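Tapirin (Caldicellulosiruptor kristjanssonii, PDB 6N2B) binds cellulose and probably serves in attaching cells of this thermophilic bacterium to plant biomass, through a C-terminal domain built as a beta-helix. Local coordinates at residues A[238-243]-A[262-267]; A[220-225]-A[526-531]; A[233-238]-A[256-261]. All coordinates share one frame; numbering follows the deposited sequence.

The three contacts are a worked example of how a beta-helix is held together coil to coil by in-register parallel strands. Interactions 1 and 3 join the same two coils on successive faces: they share G238 and one bound water, which sits at the corner between them. Interaction 2 lies on the other side of strand 221-224, which pairs with 240-250 as well as with 526-531, so it and interaction 1 belong to one face. All three have buried interior residues and a more exposed outer side. Their chemistry differs with place: a buried asparagine amide in interaction 1, an outward salt bridge in interaction 2, and a threonine, a water and glycines in interaction 3.

Interaction 1: residues A[238-243]-A[262-267]; sequences GEFKAI and NSIEIK
F240 turns the edge of its ring toward I264, whose CG1 lies near the ring plane, 4.1 Å from F240 CE2. From this partner strand the ring thus receives a rim contact; F221 and P217 also pack on the phenylalanine. The second flat group is the amide of N262. Its OD1 accepts the backbone N-H of F240 at 2.7 Å, in the plane of the amide carbonyl and with an N-H...O angle of 162°. A chi1 of -51° puts N262 CG anti to its own carbonyl carbon, on the side of 238-240. There a water takes the N-H of G238 and donates to N262 OD1 at 2.8 Å, so two bonds grip that oxygen. The ND2 end is held by N258 O and by N287 OD1, the latter an amide-to-amide step of the kind seen in asparagine stacks of parallel beta-helices. An alanine in place of N262 would probably leave F240 N without its acceptor and the water less firmly fixed. Beyond the amide, parallel strand pairing takes over: S263 N bonds to F240 O, A242 N to S263 O at 2.9 Å, and E265 N to A242 O. Inside, A242 CB meets I264 CG2 at 4.2 Å; on the other face S263 CB rests 3.9 Å from K241 CG. At the far end E265 OE1 approaches I243 CG2 and makes a weak hydrogen bond to G244 N. The chemistry implies that the asparagine side chain stands in for a main-chain carbonyl, carrying the hydrogen-bonding pattern into a corner where the backbone has left the strand path.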
ATOM      1  N   GLY A 238      -7.821  10.118   0.677  1.00 27.66           N
ATOM      2  CA  GLY A 238      -8.648  10.288  -0.498  1.00 25.40           C
ATOM      3  C   GLY A 238      -7.822  10.278  -1.769  1.00 27.63           C
ATOM      4  O   GLY A 238      -6.652  10.688  -1.788  1.00 30.93           O
ATOM      5  N   GLU A 239      -8.438   9.784  -2.847  1.00 23.87           N
ATOM      6  CA  GLU A 239      -7.819   9.718  -4.173  1.00 26.64           C
ATOM      7  C   GLU A 239      -6.454   9.043  -4.126  1.00 28.53           C
ATOM      8  O   GLU A 239      -5.500   9.480  -4.777  1.00 27.94           O
ATOM      9  CB  GLU A 239      -7.692  11.108  -4.803  1.00 27.36           C
ATOM     10  CG  GLU A 239      -9.000  11.778  -5.153  1.00 29.54           C
ATOM     11  CD  GLU A 239      -9.780  11.055  -6.229  1.00 32.06           C
ATOM     12  OE1 GLU A 239      -9.161  10.356  -7.068  1.00 30.36           O
ATOM     13  OE2 GLU A 239     -11.024  11.204  -6.233  1.00 34.60           O
ATOM     14  N   PHE A 240      -6.345   7.982  -3.335  1.00 23.50           N
ATOM     15  CA  PHE A 240      -5.104   7.226  -3.267  1.00 22.89           C
ATOM     16  C   PHE A 240      -5.153   6.080  -4.270  1.00 20.71           C
ATOM     17  O   PHE A 240      -6.116   5.313  -4.290  1.00 24.15           O
ATOM     18  CB  PHE A 240      -4.866   6.695  -1.856  1.00 21.48           C
ATOM     19  CG  PHE A 240      -3.663   5.816  -1.754  1.00 21.02           C
ATOM     20  CD1 PHE A 240      -2.402   6.367  -1.592  1.00 26.46           C
ATOM     21  CD2 PHE A 240      -3.781   4.444  -1.851  1.00 18.00           C
ATOM     22  CE1 PHE A 240      -1.281   5.557  -1.510  1.00 27.80           C
ATOM     23  CE2 PHE A 240      -2.674   3.635  -1.772  1.00 18.79           C
ATOM     24  CZ  PHE A 240      -1.421   4.187  -1.603  1.00 19.19           C
ATOM     25  N   LYS A 241      -4.124   5.967  -5.108  1.00 24.53           N
ATOM     26  CA  LYS A 241      -4.096   4.949  -6.153  1.00 19.94           C
ATOM     27  C   LYS A 241      -2.754   4.230  -6.172  1.00 23.57           C
ATOM     28  O   LYS A 241      -1.692   4.862  -6.165  1.00 21.80           O
ATOM     29  CB  LYS A 241      -4.384   5.547  -7.525  1.00 13.32           C
ATOM     30  CG  LYS A 241      -5.837   5.870  -7.721  1.00 21.20           C
ATOM     31  CD  LYS A 241      -6.024   6.866  -8.845  1.00 36.84           C
ATOM     32  CE  LYS A 241      -7.365   6.709  -9.521  1.00 36.78           C
ATOM     33  NZ  LYS A 241      -8.481   6.904  -8.554  1.00 54.50           N
ATOM     34  N   ALA A 242      -2.812   2.909  -6.204  1.00 18.26           N
ATOM     35  CA  ALA A 242      -1.649   2.061  -6.415  1.00 17.37           C
ATOM     36  C   ALA A 242      -1.878   1.290  -7.715  1.00 20.03           C
ATOM     37  O   ALA A 242      -2.741   0.408  -7.777  1.00 19.76           O
ATOM     38  CB  ALA A 242      -1.459   1.125  -5.227  1.00 14.90           C
ATOM     39  N   ILE A 243      -1.138   1.628  -8.761  1.00 14.55           N
ATOM     40  CA  ILE A 243      -1.314   0.993 -10.065  1.00 18.51           C
ATOM     41  C   ILE A 243      -0.112   0.105 -10.345  1.00 16.19           C
ATOM     42  O   ILE A 243       1.015   0.598 -10.477  1.00 24.74           O
ATOM     43  CB  ILE A 243      -1.490   2.025 -11.185  1.00 17.60           C
ATOM     44  CG1 ILE A 243      -2.640   2.973 -10.870  1.00 24.18           C
ATOM     45  CG2 ILE A 243      -1.735   1.329 -12.505  1.00 15.92           C
ATOM     46  CD1 ILE A 243      -2.716   4.138 -11.840  1.00 25.32           C
ATOM     47  N   ASN A 262     -10.364   5.874  -4.475  1.00 27.06           N
ATOM     48  CA  ASN A 262      -9.197   5.040  -4.269  1.00 23.20           C
ATOM     49  C   ASN A 262      -9.266   3.804  -5.138  1.00 22.58           C
ATOM     50  O   ASN A 262     -10.323   3.188  -5.288  1.00 23.66           O
ATOM     51  CB  ASN A 262      -9.091   4.640  -2.810  1.00 22.06           C
ATOM     52  CG  ASN A 262      -9.185   5.809  -1.918  1.00 25.13           C
ATOM     53  OD1 ASN A 262      -8.331   6.701  -1.954  1.00 26.18           O
ATOM     54  ND2 ASN A 262     -10.245   5.853  -1.126  1.00 29.20           N
ATOM     55  N   SER A 263      -8.126   3.440  -5.700  1.00 17.58           N
ATOM     56  CA  SER A 263      -8.037   2.289  -6.581  1.00 17.32           C
ATOM     57  C   SER A 263      -6.694   1.634  -6.279  1.00 21.25           C
ATOM     58  O   SER A 263      -5.645   2.255  -6.484  1.00 19.86           O
ATOM     59  CB  SER A 263      -8.182   2.737  -8.041  1.00 18.53           C
ATOM     60  OG  SER A 263      -7.643   1.813  -8.973  1.00 38.07           O
ATOM     61  N   ILE A 264      -6.709   0.411  -5.743  1.00 15.47           N
ATOM     62  CA  ILE A 264      -5.481  -0.269  -5.329  1.00 19.61           C
ATOM     63  C   ILE A 264      -5.329  -1.583  -6.095  1.00 20.14           C
ATOM     64  O   ILE A 264      -6.237  -2.421  -6.096  1.00 18.57           O
ATOM     65  CB  ILE A 264      -5.460  -0.506  -3.810  1.00 11.74           C
ATOM     66  CG1 ILE A 264      -5.283   0.820  -3.085  1.00 14.45           C
ATOM     67  CG2 ILE A 264      -4.329  -1.394  -3.423  1.00 12.18           C
ATOM     68  CD1 ILE A 264      -5.729   0.761  -1.635  1.00 14.87           C
ATOM     69  N   GLU A 265      -4.173  -1.762  -6.743  1.00 21.10           N
ATOM     70  CA  GLU A 265      -3.830  -2.994  -7.452  1.00 19.72           C
ATOM     71  C   GLU A 265      -2.605  -3.619  -6.815  1.00 18.03           C
ATOM     72  O   GLU A 265      -1.532  -3.019  -6.825  1.00 20.44           O
ATOM     73  CB  GLU A 265      -3.551  -2.736  -8.926  1.00 15.60           C
ATOM     74  CG  GLU A 265      -4.786  -2.489  -9.731  1.00 21.20           C
ATOM     75  CD  GLU A 265      -4.472  -1.765 -11.011  1.00 27.79           C
ATOM     76  OE1 GLU A 265      -3.383  -2.010 -11.596  1.00 19.11           O
ATOM     77  OE2 GLU A 265      -5.314  -0.942 -11.428  1.00 33.17           O
ATOM     78  N   ILE A 266      -2.754  -4.830  -6.298  1.00 17.00           N
ATOM     79  CA  ILE A 266      -1.656  -5.553  -5.684  1.00 21.28           C
ATOM     80  C   ILE A 266      -1.404  -6.820  -6.485  1.00 23.82           C
ATOM     81  O   ILE A 266      -2.274  -7.693  -6.564  1.00 30.62           O
ATOM     82  CB  ILE A 266      -1.947  -5.884  -4.218  1.00 27.15           C
ATOM     83  CG1 ILE A 266      -2.296  -4.603  -3.452  1.00 19.59           C
ATOM     84  CG2 ILE A 266      -0.716  -6.551  -3.619  1.00 29.00           C
ATOM     85  CD1 ILE A 266      -1.078  -3.710  -3.174  1.00 13.68           C
ATOM     86  N   LYS A 267      -0.210  -6.926  -7.069  1.00 25.03           N
ATOM     87  CA  LYS A 267       0.080  -8.043  -7.960  1.00 18.46           C
ATOM     88  C   LYS A 267       0.476  -9.292  -7.207  1.00 22.82           C
ATOM     89  O   LYS A 267       0.216 -10.399  -7.681  1.00 34.13           O
ATOM     90  CB  LYS A 267       1.182  -7.665  -8.932  1.00 18.23           C
ATOM     91  CG  LYS A 267       0.693  -6.697  -9.970  1.00 21.81           C
ATOM     92  CD  LYS A 267       1.841  -5.998 -10.625  1.00 24.30           C
ATOM     93  CE  LYS A 267       2.608  -6.928 -11.541  1.00 19.77           C
ATOM     94  NZ  LYS A 267       4.003  -6.415 -11.715  1.00 33.82           N
TER
HETATM   95  O   HOH W   1      -7.606   7.261   0.654  1.00 16.00           O

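Interaction 2: residues A[220-225]-A[526-531]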
ATOM      1  N   LYS A 220      -4.763  12.783  -3.393  1.00 31.27           N
ATOM      2  CA  LYS A 220      -4.305  12.606  -4.772  1.00 28.92           C
ATOM      3  C   LYS A 220      -2.858  12.125  -4.806  1.00 27.07           C
ATOM      4  O   LYS A 220      -1.925  12.901  -5.032  1.00 29.10           O
ATOM      5  CB  LYS A 220      -4.466  13.902  -5.573  1.00 29.32           C
ATOM      6  CG  LYS A 220      -5.556  13.839  -6.605  1.00 44.33           C
ATOM      7  CD  LYS A 220      -5.051  13.139  -7.878  1.00 56.34           C
ATOM      8  CE  LYS A 220      -6.104  13.124  -8.998  1.00 62.05           C
ATOM      9  NZ  LYS A 220      -6.937  11.879  -9.021  1.00 67.04           N
ATOM     10  N   PHE A 221      -2.654  10.842  -4.554  1.00 27.08           N
ATOM     11  CA  PHE A 221      -1.316  10.270  -4.544  1.00 25.91           C
ATOM     12  C   PHE A 221      -1.404   8.950  -5.280  1.00 24.33           C
ATOM     13  O   PHE A 221      -2.175   8.065  -4.892  1.00 21.94           O
ATOM     14  CB  PHE A 221      -0.803  10.068  -3.116  1.00 28.18           C
ATOM     15  CG  PHE A 221       0.651   9.649  -3.022  1.00 26.01           C
ATOM     16  CD1 PHE A 221       1.007   8.307  -3.023  1.00 26.53           C
ATOM     17  CD2 PHE A 221       1.656  10.594  -2.872  1.00 30.52           C
ATOM     18  CE1 PHE A 221       2.346   7.916  -2.902  1.00 21.44           C
ATOM     19  CE2 PHE A 221       2.998  10.201  -2.760  1.00 26.85           C
ATOM     20  CZ  PHE A 221       3.335   8.860  -2.775  1.00 16.18           C
ATOM     21  N   THR A 222      -0.656   8.839  -6.362  1.00 22.39           N
ATOM     22  CA  THR A 222      -0.589   7.611  -7.130  1.00 24.33           C
ATOM     23  C   THR A 222       0.822   7.067  -7.017  1.00 25.58           C
ATOM     24  O   THR A 222       1.790   7.798  -7.242  1.00 27.80           O
ATOM     25  CB  THR A 222      -0.935   7.846  -8.598  1.00 19.35           C
ATOM     26  OG1 THR A 222      -2.281   8.321  -8.723  1.00 27.83           O
ATOM     27  CG2 THR A 222      -0.759   6.565  -9.366  1.00 19.03           C
ATOM     28  N   VAL A 223       0.942   5.802  -6.651  1.00 19.59           N
ATOM     29  CA  VAL A 223       2.187   5.077  -6.810  1.00 17.20           C
ATOM     30  C   VAL A 223       1.986   4.029  -7.901  1.00 20.62           C
ATOM     31  O   VAL A 223       0.997   3.282  -7.902  1.00 16.33           O
ATOM     32  CB  VAL A 223       2.674   4.469  -5.485  1.00 13.79           C
ATOM     33  CG1 VAL A 223       1.556   3.768  -4.765  1.00 15.49           C
ATOM     34  CG2 VAL A 223       3.814   3.518  -5.766  1.00 13.66           C
ATOM     35  N   ARG A 224       2.901   4.022  -8.863  1.00 20.44           N
ATOM     36  CA  ARG A 224       2.808   3.199 -10.061  1.00 19.56           C
ATOM     37  C   ARG A 224       4.058   2.323 -10.109  1.00 24.34           C
ATOM     38  O   ARG A 224       5.160   2.810 -10.406  1.00 16.30           O
ATOM     39  CB  ARG A 224       2.671   4.081 -11.303  1.00 17.91           C
ATOM     40  CG  ARG A 224       2.777   3.361 -12.630  1.00 23.01           C
ATOM     41  CD  ARG A 224       2.768   4.356 -13.807  1.00 29.44           C
ATOM     42  NE  ARG A 224       1.566   5.192 -13.799  1.00 35.01           N
ATOM     43  CZ  ARG A 224       0.472   4.913 -14.501  1.00 27.89           C
ATOM     44  NH1 ARG A 224       0.458   3.834 -15.269  1.00 14.02           N
ATOM     45  NH2 ARG A 224      -0.597   5.707 -14.438  1.00 27.12           N
ATOM     46  N   GLY A 225       3.880   1.031  -9.812  1.00 17.51           N
ATOM     47  CA  GLY A 225       4.979   0.094  -9.764  1.00 12.14           C
ATOM     48  C   GLY A 225       5.595   0.048  -8.392  1.00 19.62           C
ATOM     49  O   GLY A 225       5.206   0.766  -7.460  1.00 18.23           O
ATOM     50  N   GLY A 526      -1.426  17.013  -7.262  1.00 24.57           N
ATOM     51  CA  GLY A 526      -1.235  15.639  -6.866  1.00 27.71           C
ATOM     52  C   GLY A 526       0.163  15.121  -7.176  1.00 30.63           C
ATOM     53  O   GLY A 526       0.915  15.711  -7.944  1.00 29.47           O
ATOM     54  N   ILE A 527       0.514  14.006  -6.544  1.00 32.22           N
ATOM     55  CA  ILE A 527       1.781  13.326  -6.783  1.00 24.42           C
ATOM     56  C   ILE A 527       1.511  12.103  -7.642  1.00 21.06           C
ATOM     57  O   ILE A 527       0.577  11.342  -7.373  1.00 29.19           O
ATOM     58  CB  ILE A 527       2.450  12.910  -5.465  1.00 18.79           C
ATOM     59  CG1 ILE A 527       2.426  14.062  -4.465  1.00 22.51           C
ATOM     60  CG2 ILE A 527       3.854  12.391  -5.725  1.00 14.56           C
ATOM     61  CD1 ILE A 527       3.502  15.045  -4.642  1.00 20.22           C
ATOM     62  N   GLU A 528       2.323  11.906  -8.662  1.00 19.27           N
ATOM     63  CA  GLU A 528       2.362  10.661  -9.414  1.00 16.00           C
ATOM     64  C   GLU A 528       3.772  10.132  -9.209  1.00 20.48           C
ATOM     65  O   GLU A 528       4.705  10.604  -9.861  1.00 26.32           O
ATOM     66  CB  GLU A 528       2.041  10.904 -10.884  1.00 25.22           C
ATOM     67  CG  GLU A 528       2.479   9.807 -11.865  1.00 30.88           C
ATOM     68  CD  GLU A 528       1.358   8.843 -12.205  1.00 38.90           C
ATOM     69  OE1 GLU A 528       0.167   9.246 -12.069  1.00 42.01           O
ATOM     70  OE2 GLU A 528       1.670   7.686 -12.595  1.00 30.35           O
ATOM     71  N   LEU A 529       3.938   9.185  -8.284  1.00 20.53           N
ATOM     72  CA  LEU A 529       5.242   8.589  -7.992  1.00 17.59           C
ATOM     73  C   LEU A 529       5.402   7.312  -8.813  1.00 20.45           C
ATOM     74  O   LEU A 529       4.745   6.302  -8.544  1.00 21.92           O
ATOM     75  CB  LEU A 529       5.385   8.287  -6.504  1.00 16.50           C
ATOM     76  CG  LEU A 529       6.569   7.393  -6.113  1.00 15.73           C
ATOM     77  CD1 LEU A 529       7.861   8.095  -6.428  1.00 18.26           C
ATOM     78  CD2 LEU A 529       6.549   7.053  -4.647  1.00 15.13           C
ATOM     79  N   ILE A 530       6.272   7.347  -9.811  1.00 18.79           N
ATOM     80  CA  ILE A 530       6.498   6.202 -10.690  1.00 23.80           C
ATOM     81  C   ILE A 530       7.760   5.494 -10.217  1.00 15.20           C
ATOM     82  O   ILE A 530       8.861   6.038 -10.335  1.00 22.32           O
ATOM     83  CB  ILE A 530       6.627   6.632 -12.160  1.00 23.99           C
ATOM     84  CG1 ILE A 530       5.467   7.535 -12.570  1.00 19.92           C
ATOM     85  CG2 ILE A 530       6.719   5.422 -13.071  1.00 11.12           C
ATOM     86  CD1 ILE A 530       5.379   7.734 -14.074  1.00 17.40           C
ATOM     87  N   TYR A 531       7.624   4.274  -9.709  1.00 18.67           N
ATOM     88  CA  TYR A 531       8.793   3.562  -9.199  1.00 15.13           C
ATOM     89  C   TYR A 531       9.811   3.326 -10.316  1.00 16.49           C
ATOM     90  O   TYR A 531       9.459   2.924 -11.430  1.00 16.64           O
ATOM     91  CB  TYR A 531       8.369   2.236  -8.555  1.00 12.61           C
ATOM     92  CG  TYR A 531       9.516   1.269  -8.319  1.00 19.51           C
ATOM     93  CD1 TYR A 531      10.365   1.416  -7.225  1.00 14.80           C
ATOM     94  CD2 TYR A 531       9.750   0.207  -9.198  1.00 14.08           C
ATOM     95  CE1 TYR A 531      11.411   0.533  -7.014  1.00 15.95           C
ATOM     96  CE2 TYR A 531      10.778  -0.670  -9.002  1.00 11.08           C
ATOM     97  CZ  TYR A 531      11.619  -0.506  -7.911  1.00 24.10           C
ATOM     98  OH  TYR A 531      12.666  -1.388  -7.708  1.00 23.55           O
TER
HETATM   99  O   HOH W   2       6.897   2.032 -12.339  1.00 17.61           O
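L529 N bonds to T222 O at 2.8 Å and R224 N to L529 O at 2.9 Å, the middle of five backbone hydrogen bonds that also take in I527 N to K220 O, T222 N to I527 O and Y531 N to R224 O. The strands run parallel, 13° apart, with axes approaching to 4.7 Å. Apolar packing occupies the face of F221, V223, I527 and L529. The F221 ring, its CG anti to the backbone N (chi1 -172°), crosses I527, bringing CD2 to 3.6 Å from I527 CB, while F221 CZ reaches L529 CD2 at 4.1 Å; I520 and V209 pack around the same group. This is the coil-to-coil pairing of a beta-helix, although some 300 residues separate the two strands: 221-224 lies between 240-250 and 526-531, joining an early part of the modelled chain to a late one. Ionic contact belongs to the opposite, more exposed face. R224 NE donates to E528 OE2 at 2.8 Å, nearly straight, from the edge of the guanidinium, whose plane lies close to that of the carboxylate. A bend at R224 chi3 (-57°) turns NE back to the glutamate; the other oxygen, OE1, leans on T222 CG2. Solvent-mediated bonding closes the C-terminal end, where a water donates to both R224 O and Y531 O. Beside it Y531 CB sits 3.5 Å from G225 C, and Y531 OH is hydrogen-bonded to F205 O.

Interaction 3: residues A[233-238]-A[256-261]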
ATOM      1  N   ARG A 233       1.538   2.909  10.962  1.00 26.88           N
ATOM      2  CA  ARG A 233       0.235   3.105  10.331  1.00 23.39           C
ATOM      3  C   ARG A 233       0.354   3.624   8.897  1.00 28.15           C
ATOM      4  O   ARG A 233       1.243   4.424   8.577  1.00 22.65           O
ATOM      5  CB  ARG A 233      -0.593   4.100  11.140  1.00 22.82           C
ATOM      6  CG  ARG A 233      -1.127   3.577  12.460  1.00 37.29           C
ATOM      7  CD  ARG A 233      -1.871   4.677  13.249  1.00 46.79           C
ATOM      8  NE  ARG A 233      -2.897   5.395  12.472  1.00 49.79           N
ATOM      9  CZ  ARG A 233      -2.711   6.578  11.870  1.00 65.17           C
ATOM     10  NH1 ARG A 233      -3.712   7.148  11.201  1.00 47.70           N
ATOM     11  NH2 ARG A 233      -1.527   7.200  11.928  1.00 45.14           N
ATOM     12  N   ILE A 234      -0.557   3.170   8.033  1.00 19.12           N
ATOM     13  CA  ILE A 234      -0.816   3.800   6.738  1.00 18.41           C
ATOM     14  C   ILE A 234      -2.218   4.383   6.787  1.00 25.88           C
ATOM     15  O   ILE A 234      -3.179   3.686   7.140  1.00 24.12           O
ATOM     16  CB  ILE A 234      -0.688   2.819   5.560  1.00 17.89           C
ATOM     17  CG1 ILE A 234       0.762   2.356   5.395  1.00 18.67           C
ATOM     18  CG2 ILE A 234      -1.207   3.456   4.275  1.00 11.81           C
ATOM     19  CD1 ILE A 234       0.941   1.250   4.372  1.00 14.30           C
ATOM     20  N   GLN A 235      -2.335   5.663   6.455  1.00 20.91           N
ATOM     21  CA  GLN A 235      -3.622   6.334   6.413  1.00 24.42           C
ATOM     22  C   GLN A 235      -3.634   7.265   5.212  1.00 24.52           C
ATOM     23  O   GLN A 235      -2.830   8.203   5.137  1.00 23.23           O
ATOM     24  CB  GLN A 235      -3.887   7.102   7.705  1.00 24.13           C
ATOM     25  CG  GLN A 235      -5.032   8.092   7.605  1.00 36.05           C
ATOM     26  CD  GLN A 235      -5.325   8.778   8.936  1.00 53.70           C
ATOM     27  OE1 GLN A 235      -6.318   8.464   9.601  1.00 57.11           O
ATOM     28  NE2 GLN A 235      -4.462   9.719   9.330  1.00 41.92           N
ATOM     29  N   THR A 236      -4.548   7.002   4.289  1.00 18.39           N
ATOM     30  CA  THR A 236      -4.688   7.751   3.053  1.00 20.79           C
ATOM     31  C   THR A 236      -5.957   8.587   3.113  1.00 24.03           C
ATOM     32  O   THR A 236      -7.010   8.094   3.532  1.00 26.87           O
ATOM     33  CB  THR A 236      -4.735   6.795   1.859  1.00 31.77           C
ATOM     34  OG1 THR A 236      -5.910   5.970   1.942  1.00 24.90           O
ATOM     35  CG2 THR A 236      -3.493   5.910   1.849  1.00 21.74           C
ATOM     36  N   GLN A 237      -5.857   9.849   2.690  1.00 29.19           N
ATOM     37  CA  GLN A 237      -6.938  10.819   2.845  1.00 29.54           C
ATOM     38  C   GLN A 237      -7.687  11.104   1.541  1.00 25.81           C
ATOM     39  O   GLN A 237      -8.156  12.221   1.326  1.00 32.52           O
ATOM     40  CB  GLN A 237      -6.396  12.116   3.440  1.00 28.24           C
ATOM     41  CG  GLN A 237      -5.265  12.756   2.654  1.00 33.73           C
ATOM     42  CD  GLN A 237      -4.783  14.082   3.267  1.00 58.05           C
ATOM     43  OE1 GLN A 237      -3.575  14.303   3.419  1.00 60.89           O
ATOM     44  NE2 GLN A 237      -5.727  14.973   3.604  1.00 50.08           N
ATOM     45  N   GLY A 238      -7.821  10.118   0.677  1.00 27.66           N
ATOM     46  CA  GLY A 238      -8.648  10.288  -0.498  1.00 25.40           C
ATOM     47  C   GLY A 238      -7.822  10.278  -1.769  1.00 27.63           C
ATOM     48  O   GLY A 238      -6.652  10.688  -1.788  1.00 30.93           O
ATOM     49  N   ILE A 256      -5.649   2.467   7.065  1.00 29.44           N
ATOM     50  CA  ILE A 256      -6.939   3.134   6.971  1.00 24.87           C
ATOM     51  C   ILE A 256      -6.981   3.858   5.641  1.00 24.01           C
ATOM     52  O   ILE A 256      -6.234   4.818   5.424  1.00 26.28           O
ATOM     53  CB  ILE A 256      -7.163   4.109   8.130  1.00 22.86           C
ATOM     54  CG1 ILE A 256      -6.811   3.449   9.481  1.00 31.65           C
ATOM     55  CG2 ILE A 256      -8.578   4.658   8.072  1.00 28.21           C
ATOM     56  CD1 ILE A 256      -7.759   2.341   9.951  1.00 34.92           C
ATOM     57  N   VAL A 257      -7.859   3.414   4.754  1.00 27.13           N
ATOM     58  CA  VAL A 257      -8.082   4.070   3.471  1.00 26.29           C
ATOM     59  C   VAL A 257      -9.371   4.879   3.591  1.00 26.35           C
ATOM     60  O   VAL A 257     -10.456   4.307   3.726  1.00 30.11           O
ATOM     61  CB  VAL A 257      -8.151   3.049   2.330  1.00 22.45           C
ATOM     62  CG1 VAL A 257      -8.542   3.730   1.022  1.00 26.27           C
ATOM     63  CG2 VAL A 257      -6.818   2.315   2.200  1.00 15.87           C
ATOM     64  N   ASN A 258      -9.258   6.208   3.551  1.00 24.06           N
ATOM     65  CA  ASN A 258     -10.392   7.109   3.719  1.00 27.10           C
ATOM     66  C   ASN A 258     -10.808   7.719   2.386  1.00 30.12           C
ATOM     67  O   ASN A 258     -10.051   7.708   1.409  1.00 31.57           O
ATOM     68  CB  ASN A 258     -10.065   8.231   4.706  1.00 24.87           C
ATOM     69  CG  ASN A 258      -9.998   7.748   6.147  1.00 33.31           C
ATOM     70  OD1 ASN A 258     -10.724   6.840   6.554  1.00 35.04           O
ATOM     71  ND2 ASN A 258      -9.118   8.360   6.929  1.00 31.05           N
ATOM     72  N   GLY A 259     -12.033   8.264   2.365  1.00 17.13           N
ATOM     73  CA  GLY A 259     -12.560   8.950   1.196  1.00 20.60           C
ATOM     74  C   GLY A 259     -12.862   8.011   0.037  1.00 26.14           C
ATOM     75  O   GLY A 259     -12.860   6.786   0.168  1.00 19.41           O
ATOM     76  N   GLY A 260     -13.114   8.623  -1.126  1.00 26.69           N
ATOM     77  CA  GLY A 260     -13.412   7.902  -2.342  1.00 20.22           C
ATOM     78  C   GLY A 260     -12.332   8.030  -3.409  1.00 24.37           C
ATOM     79  O   GLY A 260     -11.282   8.631  -3.222  1.00 23.57           O
ATOM     80  N   GLY A 261     -12.626   7.444  -4.566  1.00 27.91           N
ATOM     81  CA  GLY A 261     -11.700   7.507  -5.677  1.00 26.57           C
ATOM     82  C   GLY A 261     -10.415   6.746  -5.473  1.00 32.77           C
ATOM     83  O   GLY A 261      -9.454   6.955  -6.223  1.00 27.85           O
TER
HETATM   84  O   HOH W   1      -7.606   7.261   0.654  1.00 16.00           O
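I234 to T236 and I256 to N258 run parallel, the touching parts 14° apart, and are joined by I256 N to I234 O at 2.8 Å, T236 N to I256 O at 3.0 Å and N258 N to T236 O at 2.9 Å. T236 and V257 carry the buried side of the contact, lying side by side and pointing the same way. The threonine holds OG1 between its backbone N and carbonyl carbon (chi1 64°), which places that oxygen 3.6 Å from V257 CG1. The hydroxyl donates to a water, and this water in turn donates to N258 O at 2.6 Å. With its bonds to G238 N and to N262 OD1, two donors and two acceptors meet at it, tying T236 to the neighbouring coil. P217 packs on T236, and F278 on V257. On the more exposed face Q235 and I256 are paired, while N258 lays CB against T236 O at 3.3 Å. Past the strands the chain is rich in glycine. G238, with phi at 113°, adopts backbone angles at which a CB would collide with the preceding carbonyl oxygen, and G259 and G261 also have positive phi, a setting that favours glycine; here the turn to the next strand carries glycines. Strand 234-236 is the outermost within this chain of an eight-strand parallel sheet whose strands follow in sequence order. One strand per coil and interior side chains stacked in register are characteristic of the parallel beta-helix.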